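Long-range contacts in activated BY transcription factor SSRB (Salmonella enterica, PDB 2WNW), which belongs to glycosyl hydrolase family 30 and joins a TIM-barrel domain to a beta-sandwich domain: residues Q43-F48 and R375-G380; C93-G98 and D330-L335; S142-P147 and V193-V198. All coordinates share one frame; numbering follows the deposited sequence.

Contacts 2 and 3 are wholly buried and line the same end of the TIM barrel, where W331 of contact 2 packs against W144 of contact 3 and both contacts touch one glycerol. Contact 1 is partly buried and lies on the other side of the chain's centre, about 27 Å centre to centre from contact 3, at the passage between barrel and sandwich. Its chemistry suits a junction: a backbone hydrogen bond, two glycines and a small apolar cluster. Contact 2 holds together by aromatic and amide packing, with glycerol at its polar edge, whereas contact 3 adds backbone and side-chain hydrogen bonds between the ends of neighbouring barrel strands.

Contact 1: residues Q43-F48 and R375-G380; sequences QQIDGF and RYVRPG
The two chain connections between the beta sandwich and the TIM barrel pass close to each other where I45, G47 and F48 meet V377, P379 and G380. One hydrogen bond ties the backbones: G380 N gives its hydrogen to I45 O at 2.8 Å, with an angle of 154° at the hydrogen. G380 has a positive phi of 94°, at which a side chain would press on the carbonyl O of P379, and glycine turns its N-H toward I45 without that strain. G47 also has a backbone shape suited to glycine, and it lets the chain pass close to the proline ring.

V377 is the apolar hub. Its CG1 stands anti to the backbone N and touches two side chains: F48 CE1 lies 3.8 Å from V377 CG1, and I45 CD1 lies 4.0 Å from the same methyl. The F48 ring brings this one corner up to valine, CE1 also coming to 3.7 Å from V377 CB. I45 has its CG1 between its own N and carbonyl carbon (chi1 67°), which swings the long branch across V377 at about a right angle; its tip, CD1, comes to 3.6 Å from R378 O. Branched residues suit this place, where the two chains meet at a steep angle. Further out, P379 CB rests 3.4 Å from D46 O.

The charged ends point elsewhere: D46 forms salt bridges with K289 and K138, and R378 forms one with D402. Strand 41-44 leads into the contact from the sandwich sheet, and barrel strand 48-51 leaves it; the other connection runs from helix 365-374 to strand 382-388. The latter strand pairs antiparallel with 41-44 and receives the I45 side chain on V383, while F48 reaches back to C374 of the helix.

Contact 2: residues C93-G98 and D330-L335; sequences CDFSLG and DWNLLL. With GOL (glycerol), chain F.
F95 carries its CG anti to the carbonyl carbon (chi1 -82°), and W331 carries its CG anti to the backbone N (chi1 -169°), so that the two rings converge with planes 86° apart and F95 CE1 only 3.4 Å from W331 NE1. The N332 amide enters this angle. Its ND2 sits over the centre of one F95 face, 3.3 Å from F95 CD1, and above the rim of the indole; its other end, OD1, is held by T53. Three residues on, leucine suits its place: both L335 methyls meet the ring, CD2 approaching F95 CD2 at 3.5 Å as the side chains cross at about a right angle. Cysteine brings sulfur to the far corner of the indole, with C93 SG 3.9 Å from W331 CH2.

Glycerol bridges the polar rims. Its O1 accepts from W331 NE1 at 3.0 Å and donates to D94 OD2 at 2.8 Å, an oxygen that N342 and N346 also bind; the O2 distance to D94 OD1 is too short to trust. The contact thus offers a hydroxyl a donor and an acceptor beside aromatic walls, and one N332 N-H leans toward the F95 ring, whose electron-rich face probably favours it.

Contact 3: residues S142-P147 and V193-V198; sequences SPWSPP and VQNEPV. With GOL (glycerol), chain F.
N195 can be traced outward along W144 and P143. Its CB lies 3.4 Å from P143 O and nearly over the six-membered ring of W144, 4.0 Å from its centroid, a CH-pi contact. With CG anti to the backbone N (chi1 175°), the chain then runs along that same face: N195 CG comes to 3.6 Å from W144 CE2, and the amide plane lies 22° from the ring plane, a stacked approach. At the tip the two branches part. OD1 accepts a hydrogen bond from R87, which probably fixes which way round the amide lies. ND2 falls above the rim of the ring, 3.0 Å from W144 NE1; both are donors, so this is a close face contact and no hydrogen bond. W144 NE1 instead directs its hydrogen to glycerol O2 at 2.9 Å.

N195, E196 and P197 form the Asn-Glu-Pro run that follows barrel strand 190-192, the fourth, as in clan GH-A TIM barrels; E294, which ends the seventh strand, binds the same glycerol. The P143-W144 backbone lies at the end of the third strand, so the contact continues the strand pairing beyond the sheet: N195 N donates to P143 O at 2.9 Å.

Glutamine suits the preceding place because its long arm folds back at chi2 onto both chains. Q194 NE2 uses one N-H for W144 O at 2.8 Å, approaching from 61° out of the carbonyl plane, and the other for N195 O at 2.9 Å, satisfying both hydrogens of a buried amide. P143 presents its CG and CD to V193 O, and its ring continues onto I90 and W170, the latter in helix 167-183.

Contact 1: residues Q43-F48 and R375-G380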
loop_
_atom_site.group_PDB
_atom_site.type_symbol
_atom_site.label_atom_id
_atom_site.label_comp_id
_atom_site.label_asym_id
_atom_site.label_seq_id
_atom_site.Cartn_x
_atom_site.Cartn_y
_atom_site.Cartn_z
ATOM N N GLN A 43 8.792 3.629 -10.654
ATOM C CA GLN A 43 8.301 4.030 -11.974
ATOM C C GLN A 43 8.560 5.487 -12.350
ATOM O O GLN A 43 8.703 6.352 -11.484
ATOM C CB GLN A 43 6.797 3.745 -12.102
ATOM C CG GLN A 43 5.891 4.869 -11.608
ATOM C CD GLN A 43 5.680 4.861 -10.102
ATOM O OE1 GLN A 43 6.407 4.202 -9.361
ATOM N NE2 GLN A 43 4.679 5.605 -9.645
ATOM N N GLN A 44 8.605 5.746 -13.656
ATOM C CA GLN A 44 8.830 7.093 -14.173
ATOM C C GLN A 44 7.489 7.786 -14.387
ATOM O O GLN A 44 6.517 7.156 -14.809
ATOM C CB GLN A 44 9.592 7.034 -15.500
ATOM C CG GLN A 44 10.123 8.377 -15.966
ATOM C CD GLN A 44 11.110 8.249 -17.116
ATOM O OE1 GLN A 44 12.104 8.972 -17.177
ATOM N NE2 GLN A 44 10.835 7.333 -18.036
ATOM N N ILE A 45 7.432 9.079 -14.096
ATOM C CA ILE A 45 6.195 9.828 -14.267
ATOM C C ILE A 45 6.344 10.853 -15.390
ATOM O O ILE A 45 7.433 11.382 -15.619
ATOM C CB ILE A 45 5.777 10.505 -12.931
ATOM C CG1 ILE A 45 6.765 11.602 -12.539
ATOM C CG2 ILE A 45 5.737 9.452 -11.816
ATOM C CD1 ILE A 45 6.367 12.977 -13.029
ATOM N N ASP A 46 5.246 11.120 -16.090
ATOM C CA ASP A 46 5.264 12.050 -17.213
ATOM C C ASP A 46 4.906 13.499 -16.898
ATOM O O ASP A 46 5.155 14.385 -17.719
ATOM C CB ASP A 46 4.349 11.530 -18.329
ATOM C CG ASP A 46 4.758 10.150 -18.820
ATOM O OD1 ASP A 46 5.955 9.820 -18.705
ATOM O OD2 ASP A 46 3.895 9.402 -19.331
ATOM N N GLY A 47 4.318 13.750 -15.731
ATOM C CA GLY A 47 3.967 15.114 -15.376
ATOM C C GLY A 47 2.646 15.307 -14.648
ATOM O O GLY A 47 2.042 14.348 -14.157
ATOM N N PHE A 48 2.205 16.563 -14.582
ATOM C CA PHE A 48 0.960 16.947 -13.913
ATOM C C PHE A 48 0.247 18.015 -14.733
ATOM O O PHE A 48 0.888 18.820 -15.412
ATOM C CB PHE A 48 1.242 17.533 -12.520
ATOM C CG PHE A 48 1.964 16.601 -11.596
ATOM C CD1 PHE A 48 3.324 16.358 -11.751
ATOM C CD2 PHE A 48 1.275 15.943 -10.583
ATOM C CE1 PHE A 48 3.989 15.469 -10.908
ATOM C CE2 PHE A 48 1.928 15.056 -9.739
ATOM C CZ PHE A 48 3.288 14.817 -9.901
ATOM N N ARG A 375 4.356 21.805 -8.677
ATOM C CA ARG A 375 5.303 22.915 -8.658
ATOM C C ARG A 375 6.746 22.451 -8.487
ATOM O O ARG A 375 7.683 23.188 -8.814
ATOM C CB ARG A 375 4.957 23.888 -7.521
ATOM C CG ARG A 375 3.571 24.510 -7.632
ATOM C CD ARG A 375 3.183 25.247 -6.356
ATOM N NE ARG A 375 3.832 26.550 -6.237
ATOM C CZ ARG A 375 3.444 27.643 -6.890
ATOM N NH1 ARG A 375 2.406 27.601 -7.717
ATOM N NH2 ARG A 375 4.089 28.788 -6.706
ATOM N N TYR A 376 6.931 21.226 -8.011
ATOM C CA TYR A 376 8.277 20.726 -7.743
ATOM C C TYR A 376 8.738 19.465 -8.459
ATOM O O TYR A 376 9.941 19.243 -8.592
ATOM C CB TYR A 376 8.422 20.530 -6.231
ATOM C CG TYR A 376 7.819 21.676 -5.456
ATOM C CD1 TYR A 376 8.428 22.931 -5.439
ATOM C CD2 TYR A 376 6.587 21.535 -4.820
ATOM C CE1 TYR A 376 7.820 24.017 -4.818
ATOM C CE2 TYR A 376 5.971 22.611 -4.198
ATOM C CZ TYR A 376 6.588 23.850 -4.205
ATOM O OH TYR A 376 5.950 24.927 -3.638
ATOM N N VAL A 377 7.801 18.635 -8.908
ATOM C CA VAL A 377 8.158 17.398 -9.599
ATOM C C VAL A 377 8.109 17.624 -11.108
ATOM O O VAL A 377 7.112 18.114 -11.641
ATOM C CB VAL A 377 7.195 16.250 -9.199
ATOM C CG1 VAL A 377 7.633 14.948 -9.848
ATOM C CG2 VAL A 377 7.171 16.103 -7.678
ATOM N N ARG A 378 9.189 17.264 -11.795
ATOM C CA ARG A 378 9.283 17.467 -13.240
ATOM C C ARG A 378 9.083 16.202 -14.065
ATOM O O ARG A 378 9.281 15.088 -13.578
ATOM C CB ARG A 378 10.652 18.059 -13.592
ATOM C CG ARG A 378 11.007 19.345 -12.862
ATOM C CD ARG A 378 12.454 19.273 -12.399
ATOM N NE ARG A 378 12.950 20.522 -11.830
ATOM C CZ ARG A 378 14.065 20.617 -11.110
ATOM N NH1 ARG A 378 14.794 19.536 -10.865
ATOM N NH2 ARG A 378 14.462 21.795 -10.645
ATOM N N PRO A 379 8.689 16.363 -15.340
ATOM C CA PRO A 379 8.478 15.212 -16.221
ATOM C C PRO A 379 9.762 14.391 -16.269
ATOM O O PRO A 379 10.855 14.956 -16.292
ATOM C CB PRO A 379 8.166 15.864 -17.565
ATOM C CG PRO A 379 7.474 17.125 -17.170
ATOM C CD PRO A 379 8.340 17.619 -16.030
ATOM N N GLY A 380 9.633 13.068 -16.268
ATOM C CA GLY A 380 10.809 12.214 -16.311
ATOM C C GLY A 380 11.311 11.776 -14.945
ATOM O O GLY A 380 12.126 10.857 -14.840
#

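Contact 2: residues C93-G98 and D330-L335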
loop_
_atom_site.group_PDB
_atom_site.type_symbol
_atom_site.label_atom_id
_atom_site.label_comp_id
_atom_site.label_asym_id
_atom_site.label_seq_id
_atom_site.Cartn_x
_atom_site.Cartn_y
_atom_site.Cartn_z
ATOM N N CYS A 93 -18.184 17.142 -24.613
ATOM C CA CYS A 93 -18.233 16.357 -23.385
ATOM C C CYS A 93 -19.321 17.082 -22.591
ATOM O O CYS A 93 -19.902 18.042 -23.103
ATOM C CB CYS A 93 -16.883 16.365 -22.642
ATOM S SG CYS A 93 -16.330 17.939 -21.959
ATOM N N ASP A 94 -19.623 16.647 -21.371
ATOM C CA ASP A 94 -20.680 17.320 -20.613
ATOM C C ASP A 94 -20.347 18.777 -20.315
ATOM O O ASP A 94 -21.242 19.626 -20.241
ATOM C CB ASP A 94 -21.004 16.554 -19.319
ATOM C CG ASP A 94 -19.793 16.331 -18.444
ATOM O OD1 ASP A 94 -18.728 15.963 -18.984
ATOM O OD2 ASP A 94 -19.914 16.503 -17.212
ATOM N N PHE A 95 -19.063 19.078 -20.152
ATOM C CA PHE A 95 -18.670 20.451 -19.897
ATOM C C PHE A 95 -18.529 21.223 -21.205
ATOM O O PHE A 95 -17.434 21.624 -21.615
ATOM C CB PHE A 95 -17.382 20.506 -19.069
ATOM C CG PHE A 95 -17.623 20.344 -17.597
ATOM C CD1 PHE A 95 -17.618 19.081 -17.003
ATOM C CD2 PHE A 95 -17.941 21.452 -16.818
ATOM C CE1 PHE A 95 -17.933 18.926 -15.650
ATOM C CE2 PHE A 95 -18.257 21.310 -15.471
ATOM C CZ PHE A 95 -18.253 20.043 -14.884
ATOM N N SER A 96 -19.674 21.409 -21.855
ATOM C CA SER A 96 -19.770 22.133 -23.116
ATOM C C SER A 96 -21.088 22.890 -23.069
ATOM O O SER A 96 -21.940 22.604 -22.226
ATOM C CB SER A 96 -19.790 21.159 -24.298
ATOM O OG SER A 96 -18.626 20.350 -24.327
ATOM N N LEU A 97 -21.253 23.855 -23.964
ATOM C CA LEU A 97 -22.486 24.632 -24.009
ATOM C C LEU A 97 -23.603 23.733 -24.531
ATOM O O LEU A 97 -24.785 24.029 -24.370
ATOM C CB LEU A 97 -22.307 25.848 -24.920
ATOM C CG LEU A 97 -21.225 26.846 -24.491
ATOM C CD1 LEU A 97 -21.121 27.968 -25.514
ATOM C CD2 LEU A 97 -21.561 27.409 -23.114
ATOM N N GLY A 98 -23.205 22.626 -25.150
ATOM C CA GLY A 98 -24.155 21.674 -25.697
ATOM C C GLY A 98 -23.407 20.662 -26.546
ATOM O O GLY A 98 -22.188 20.758 -26.683
ATOM N N ASP A 330 -5.861 16.474 -13.885
ATOM C CA ASP A 330 -7.084 16.910 -13.224
ATOM C C ASP A 330 -8.140 17.116 -14.311
ATOM O O ASP A 330 -7.817 17.130 -15.499
ATOM C CB ASP A 330 -6.799 18.223 -12.487
ATOM C CG ASP A 330 -8.016 18.794 -11.778
ATOM O OD1 ASP A 330 -8.861 18.016 -11.282
ATOM O OD2 ASP A 330 -8.111 20.036 -11.699
ATOM N N TRP A 331 -9.398 17.255 -13.910
ATOM C CA TRP A 331 -10.476 17.485 -14.869
ATOM C C TRP A 331 -10.419 18.985 -15.194
ATOM O O TRP A 331 -9.326 19.559 -15.225
ATOM C CB TRP A 331 -11.815 17.085 -14.233
ATOM C CG TRP A 331 -13.032 17.007 -15.147
ATOM C CD1 TRP A 331 -14.336 16.981 -14.740
ATOM C CD2 TRP A 331 -13.061 16.921 -16.586
ATOM N NE1 TRP A 331 -15.173 16.889 -15.825
ATOM C CE2 TRP A 331 -14.422 16.851 -16.970
ATOM C CE3 TRP A 331 -12.076 16.899 -17.586
ATOM C CZ2 TRP A 331 -14.825 16.761 -18.312
ATOM C CZ3 TRP A 331 -12.476 16.810 -18.926
ATOM C CH2 TRP A 331 -13.841 16.743 -19.273
ATOM N N ASN A 332 -11.566 19.626 -15.421
ATOM C CA ASN A 332 -11.591 21.057 -15.761
ATOM C C ASN A 332 -10.585 21.921 -14.998
ATOM O O ASN A 332 -10.577 21.944 -13.771
ATOM C CB ASN A 332 -12.982 21.650 -15.523
ATOM C CG ASN A 332 -14.063 20.931 -16.288
ATOM O OD1 ASN A 332 -14.231 21.129 -17.496
ATOM N ND2 ASN A 332 -14.808 20.082 -15.586
ATOM N N LEU A 333 -9.751 22.645 -15.739
ATOM C CA LEU A 333 -8.759 23.539 -15.147
ATOM C C LEU A 333 -9.462 24.730 -14.523
ATOM O O LEU A 333 -9.025 25.276 -13.503
ATOM C CB LEU A 333 -7.840 24.117 -16.222
ATOM C CG LEU A 333 -6.772 23.309 -16.939
ATOM C CD1 LEU A 333 -6.382 24.040 -18.217
ATOM C CD2 LEU A 333 -5.578 23.133 -16.030
ATOM N N LEU A 334 -10.552 25.128 -15.167
ATOM C CA LEU A 334 -11.294 26.315 -14.778
ATOM C C LEU A 334 -12.782 26.191 -15.068
ATOM O O LEU A 334 -13.176 25.562 -16.044
ATOM C CB LEU A 334 -10.721 27.495 -15.570
ATOM C CG LEU A 334 -11.512 28.794 -15.702
ATOM C CD1 LEU A 334 -11.380 29.584 -14.414
ATOM C CD2 LEU A 334 -10.977 29.605 -16.887
ATOM N N LEU A 335 -13.601 26.811 -14.223
ATOM C CA LEU A 335 -15.051 26.807 -14.399
ATOM C C LEU A 335 -15.607 28.105 -13.820
ATOM O O LEU A 335 -14.884 28.844 -13.152
ATOM C CB LEU A 335 -15.677 25.603 -13.689
ATOM C CG LEU A 335 -15.366 24.220 -14.279
ATOM C CD1 LEU A 335 -16.007 23.144 -13.413
ATOM C CD2 LEU A 335 -15.898 24.131 -15.706
HETATM C C1 GOL F . -17.300 13.948 -15.936
HETATM O O1 GOL F . -17.732 15.305 -15.868
HETATM C C2 GOL F . -16.817 13.641 -17.374
HETATM O O2 GOL F . -17.816 13.921 -18.301
HETATM C C3 GOL F . -16.498 12.158 -17.594
HETATM O O3 GOL F . -15.505 11.642 -16.768
#

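Contact 3: residues S142-P147 and V193-V198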
loop_
_atom_site.group_PDB
_atom_site.type_symbol
_atom_site.label_atom_id
_atom_site.label_comp_id
_atom_site.label_asym_id
_atom_site.label_seq_id
_atom_site.Cartn_x
_atom_site.Cartn_y
_atom_site.Cartn_z
ATOM N N SER A 142 -9.202 12.827 -25.856
ATOM C CA SER A 142 -10.109 11.702 -25.641
ATOM C C SER A 142 -11.518 12.061 -26.096
ATOM O O SER A 142 -11.970 13.185 -25.893
ATOM C CB SER A 142 -10.187 11.337 -24.151
ATOM O OG SER A 142 -8.916 11.051 -23.600
ATOM N N PRO A 143 -12.231 11.105 -26.714
ATOM C CA PRO A 143 -13.596 11.374 -27.170
ATOM C C PRO A 143 -14.603 10.930 -26.111
ATOM O O PRO A 143 -14.358 9.978 -25.375
ATOM C CB PRO A 143 -13.737 10.512 -28.431
ATOM C CG PRO A 143 -12.365 9.891 -28.658
ATOM C CD PRO A 143 -11.723 9.859 -27.307
ATOM N N TRP A 144 -15.727 11.631 -26.035
ATOM C CA TRP A 144 -16.791 11.263 -25.120
ATOM C C TRP A 144 -17.849 10.574 -25.991
ATOM O O TRP A 144 -18.603 9.720 -25.525
ATOM C CB TRP A 144 -17.374 12.506 -24.442
ATOM C CG TRP A 144 -16.813 12.788 -23.062
ATOM C CD1 TRP A 144 -17.501 12.758 -21.882
ATOM C CD2 TRP A 144 -15.468 13.175 -22.728
ATOM N NE1 TRP A 144 -16.676 13.105 -20.838
ATOM C CE2 TRP A 144 -15.424 13.366 -21.327
ATOM C CE3 TRP A 144 -14.300 13.378 -23.475
ATOM C CZ2 TRP A 144 -14.254 13.752 -20.655
ATOM C CZ3 TRP A 144 -13.132 13.764 -22.805
ATOM C CH2 TRP A 144 -13.123 13.947 -21.407
ATOM N N SER A 145 -17.896 10.944 -27.269
ATOM C CA SER A 145 -18.854 10.329 -28.189
ATOM C C SER A 145 -18.658 10.672 -29.659
ATOM O O SER A 145 -18.330 11.804 -30.005
ATOM C CB SER A 145 -20.292 10.706 -27.808
ATOM O OG SER A 145 -21.222 10.196 -28.763
ATOM N N PRO A 146 -18.835 9.675 -30.544
ATOM C CA PRO A 146 -18.699 9.887 -31.989
ATOM C C PRO A 146 -19.944 10.680 -32.394
ATOM O O PRO A 146 -20.847 10.872 -31.575
ATOM C CB PRO A 146 -18.736 8.466 -32.559
ATOM C CG PRO A 146 -18.201 7.620 -31.431
ATOM C CD PRO A 146 -18.894 8.237 -30.227
ATOM N N PRO A 147 -20.012 11.153 -33.650
ATOM C CA PRO A 147 -21.191 11.916 -34.084
ATOM C C PRO A 147 -22.435 11.044 -33.910
ATOM O O PRO A 147 -22.346 9.819 -33.990
ATOM C CB PRO A 147 -20.895 12.207 -35.555
ATOM C CG PRO A 147 -19.383 12.234 -35.602
ATOM C CD PRO A 147 -19.011 11.060 -34.727
ATOM N N VAL A 193 -9.057 5.776 -26.409
ATOM C CA VAL A 193 -10.057 5.384 -27.396
ATOM C C VAL A 193 -11.424 5.977 -27.099
ATOM O O VAL A 193 -12.115 6.451 -27.999
ATOM C CB VAL A 193 -10.202 3.846 -27.462
ATOM C CG1 VAL A 193 -11.440 3.471 -28.273
ATOM C CG2 VAL A 193 -8.960 3.243 -28.096
ATOM N N GLN A 194 -11.802 5.954 -25.828
ATOM C CA GLN A 194 -13.103 6.453 -25.409
ATOM C C GLN A 194 -13.138 6.700 -23.908
ATOM O O GLN A 194 -12.613 5.908 -23.123
ATOM C CB GLN A 194 -14.175 5.423 -25.781
ATOM C CG GLN A 194 -15.534 5.629 -25.133
ATOM C CD GLN A 194 -16.262 6.843 -25.671
ATOM O OE1 GLN A 194 -16.246 7.104 -26.870
ATOM N NE2 GLN A 194 -16.930 7.576 -24.787
ATOM N N ASN A 195 -13.758 7.807 -23.519
ATOM C CA ASN A 195 -13.897 8.147 -22.112
ATOM C C ASN A 195 -14.948 7.199 -21.524
ATOM O O ASN A 195 -16.052 7.081 -22.066
ATOM C CB ASN A 195 -14.380 9.596 -21.970
ATOM C CG ASN A 195 -14.667 9.982 -20.527
ATOM O OD1 ASN A 195 -13.759 10.061 -19.698
ATOM N ND2 ASN A 195 -15.937 10.217 -20.220
ATOM N N GLU A 196 -14.592 6.503 -20.446
ATOM C CA GLU A 196 -15.520 5.595 -19.764
ATOM C C GLU A 196 -16.339 4.726 -20.725
ATOM O O GLU A 196 -17.572 4.810 -20.756
ATOM C CB GLU A 196 -16.469 6.415 -18.885
ATOM C CG GLU A 196 -15.766 7.303 -17.868
ATOM C CD GLU A 196 -16.736 8.012 -16.938
ATOM O OE1 GLU A 196 -17.650 7.349 -16.409
ATOM O OE2 GLU A 196 -16.579 9.228 -16.721
ATOM N N PRO A 197 -15.666 3.850 -21.489
ATOM C CA PRO A 197 -16.283 2.950 -22.469
ATOM C C PRO A 197 -17.338 1.965 -21.977
ATOM O O PRO A 197 -17.993 1.313 -22.786
ATOM C CB PRO A 197 -15.082 2.239 -23.086
ATOM C CG PRO A 197 -14.095 2.196 -21.947
ATOM C CD PRO A 197 -14.220 3.584 -21.374
ATOM N N VAL A 198 -17.508 1.842 -20.667
ATOM C CA VAL A 198 -18.506 0.916 -20.144
ATOM C C VAL A 198 -19.625 1.649 -19.417
ATOM O O VAL A 198 -20.490 1.020 -18.809
ATOM C CB VAL A 198 -17.875 -0.108 -19.161
ATOM C CG1 VAL A 198 -16.789 -0.905 -19.865
ATOM C CG2 VAL A 198 -17.309 0.614 -17.943
HETATM C C1 GOL F . -17.300 13.948 -15.936
HETATM O O1 GOL F . -17.732 15.305 -15.868
HETATM C C2 GOL F . -16.817 13.641 -17.374
HETATM O O2 GOL F . -17.816 13.921 -18.301
HETATM C C3 GOL F . -16.498 12.158 -17.594
HETATM O O3 GOL F . -15.505 11.642 -16.768
#